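Cyclo(L-leucyl-L-phenylalanyl) synthase (Streptomyces noursei, PDB 3OQV) joins two amino acids, taken from phenylalanyl- and leucyl-tRNA without ATP, into a cyclodipeptide on the route to the antibacterial albonoursin. Local coordinates at residues Gly29-Ile34 against Arg61-Tyr66. Residues are numbered along the deposited sequence; the frame is centred on the assembly and turned at random.
Sequences GEHALI and RTDVVY
His31 reaches across to Asp63, two residues beyond its register partner Arg61, and shows how one polar pair can be locked on the face of a parallel sheet. With CG anti to the backbone N (chi1 -178°), the imidazole leans over the adjoining strand, and NE2 donates a hydrogen bond to OD2 of Asp63, 2.8 Å long and fairly straight (163°). The acceptor lies close to the ring plane and offers its anti lone pair, although ring and carboxylate planes are turned 46° apart. ND1 is hydrogen-bonded to OG of Ser198, which fixes the ring's rotation; Arg115 and Arg117 form salt bridges with OD1, probably keeping the buried carboxylate charged. CD2 of His31 rests 3.9 Å from CB of Arg61. Further along this face, CD1 of Leu33 crosses to CG2 of Val65 at 3.7 Å, and Leu33 lies near Leu200, a specificity residue. On the opposite face, CD1 of Ile34 meets CG2 of Thr62 at 3.9 Å, with helix 45-58 packed over both. Between the two faces runs a parallel ladder of backbone hydrogen bonds, from Arg61 N-Glu30 O to Val65 N-Ile34 O. Adjacent parallel strands 29-37 and 59-67 and the linking helix 45-58 make a beta-alpha-beta crossover of the Rossmann fold.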
loop_
_atom_site.group_PDB
_atom_site.type_symbol
_atom_site.label_atom_id
_atom_site.label_comp_id
_atom_site.label_asym_id
_atom_site.label_seq_id
_atom_site.Cartn_x
_atom_site.Cartn_y
_atom_site.Cartn_z
ATOM N N GLY A 29 19.859 -5.943 4.550
ATOM C CA GLY A 29 18.871 -5.023 5.118
ATOM C C GLY A 29 17.954 -5.703 6.124
ATOM O O GLY A 29 17.853 -6.933 6.142
ATOM N N GLU A 30 17.288 -4.915 6.968
ATOM C CA GLU A 30 16.429 -5.484 8.013
ATOM C C GLU A 30 15.081 -5.943 7.453
ATOM O O GLU A 30 14.722 -7.121 7.552
ATOM C CB GLU A 30 16.207 -4.478 9.151
ATOM C CG GLU A 30 17.082 -4.724 10.388
ATOM C CD GLU A 30 17.664 -3.440 10.983
ATOM O OE1 GLU A 30 16.977 -2.399 10.963
ATOM O OE2 GLU A 30 18.805 -3.481 11.498
ATOM N N HIS A 31 14.288 -4.990 6.982
ATOM C CA HIS A 31 12.892 -5.263 6.673
ATOM C C HIS A 31 12.474 -4.495 5.435
ATOM O O HIS A 31 12.765 -3.305 5.312
ATOM C CB HIS A 31 11.980 -4.855 7.835
ATOM C CG HIS A 31 10.534 -5.151 7.587
ATOM N ND1 HIS A 31 9.637 -4.193 7.155
ATOM C CD2 HIS A 31 9.826 -6.300 7.709
ATOM C CE1 HIS A 31 8.445 -4.744 7.003
ATOM N NE2 HIS A 31 8.535 -6.025 7.321
ATOM N N ALA A 32 11.743 -5.161 4.548
ATOM C CA ALA A 32 11.064 -4.478 3.454
ATOM C C ALA A 32 9.565 -4.682 3.534
ATOM O O ALA A 32 9.076 -5.747 3.947
ATOM C CB ALA A 32 11.580 -4.964 2.103
ATOM N N LEU A 33 8.835 -3.654 3.121
ATOM C CA LEU A 33 7.407 -3.771 2.900
ATOM C C LEU A 33 7.090 -3.634 1.403
ATOM O O LEU A 33 7.501 -2.670 0.745
ATOM C CB LEU A 33 6.658 -2.703 3.704
ATOM C CG LEU A 33 5.218 -2.476 3.247
ATOM C CD1 LEU A 33 4.350 -3.639 3.682
ATOM C CD2 LEU A 33 4.686 -1.151 3.788
ATOM N N ILE A 34 6.367 -4.616 0.877
ATOM C CA ILE A 34 5.801 -4.540 -0.474
ATOM C C ILE A 34 4.288 -4.422 -0.394
ATOM O O ILE A 34 3.606 -5.383 -0.018
ATOM C CB ILE A 34 6.105 -5.820 -1.264
ATOM C CG1 ILE A 34 7.617 -5.987 -1.435
ATOM C CG2 ILE A 34 5.406 -5.775 -2.634
ATOM C CD1 ILE A 34 8.043 -7.394 -1.862
ATOM N N ARG A 61 13.711 -9.802 6.544
ATOM C CA ARG A 61 12.275 -10.048 6.601
ATOM C C ARG A 61 11.560 -9.202 5.560
ATOM O O ARG A 61 11.969 -8.086 5.270
ATOM C CB ARG A 61 11.730 -9.699 7.991
ATOM C CG ARG A 61 12.521 -10.309 9.140
ATOM C CD ARG A 61 12.017 -9.813 10.495
ATOM N NE ARG A 61 10.569 -9.941 10.624
ATOM C CZ ARG A 61 9.941 -11.059 10.977
ATOM N NH1 ARG A 61 10.634 -12.163 11.229
ATOM N NH2 ARG A 61 8.613 -11.081 11.055
ATOM N N THR A 62 10.451 -9.706 5.037
ATOM C CA THR A 62 9.660 -8.927 4.083
ATOM C C THR A 62 8.188 -9.148 4.382
ATOM O O THR A 62 7.756 -10.298 4.546
ATOM C CB THR A 62 9.930 -9.359 2.622
ATOM O OG1 THR A 62 11.254 -8.983 2.245
ATOM C CG2 THR A 62 8.951 -8.671 1.668
ATOM N N ASP A 63 7.439 -8.061 4.555
ATOM C CA ASP A 63 5.984 -8.172 4.604
ATOM C C ASP A 63 5.377 -7.782 3.275
ATOM O O ASP A 63 5.822 -6.832 2.640
ATOM C CB ASP A 63 5.405 -7.316 5.727
ATOM C CG ASP A 63 5.496 -8.006 7.080
ATOM O OD1 ASP A 63 4.520 -8.674 7.479
ATOM O OD2 ASP A 63 6.566 -7.917 7.717
ATOM N N VAL A 64 4.413 -8.573 2.822
ATOM C CA VAL A 64 3.626 -8.229 1.646
ATOM C C VAL A 64 2.200 -7.974 2.106
ATOM O O VAL A 64 1.587 -8.819 2.779
ATOM C CB VAL A 64 3.612 -9.357 0.602
ATOM C CG1 VAL A 64 2.884 -8.898 -0.646
ATOM C CG2 VAL A 64 5.017 -9.792 0.262
ATOM N N VAL A 65 1.724 -6.762 1.868
ATOM C CA VAL A 65 0.404 -6.380 2.327
ATOM C C VAL A 65 -0.401 -5.982 1.110
ATOM O O VAL A 65 -0.018 -5.085 0.360
ATOM C CB VAL A 65 0.459 -5.234 3.347
ATOM C CG1 VAL A 65 -0.941 -4.854 3.821
ATOM C CG2 VAL A 65 1.347 -5.640 4.540
ATOM N N TYR A 66 -1.503 -6.686 0.885
ATOM C CA TYR A 66 -2.407 -6.284 -0.169
ATOM C C TYR A 66 -3.619 -5.532 0.387
ATOM O O TYR A 66 -4.121 -5.840 1.469
ATOM C CB TYR A 66 -2.806 -7.481 -1.033
ATOM C CG TYR A 66 -3.628 -8.530 -0.331
ATOM C CD1 TYR A 66 -5.019 -8.516 -0.426
ATOM C CD2 TYR A 66 -3.022 -9.599 0.320
ATOM C CE1 TYR A 66 -5.791 -9.494 0.166
ATOM C CE2 TYR A 66 -3.800 -10.615 0.905
ATOM C CZ TYR A 66 -5.183 -10.544 0.817
ATOM O OH TYR A 66 -5.984 -11.510 1.387
#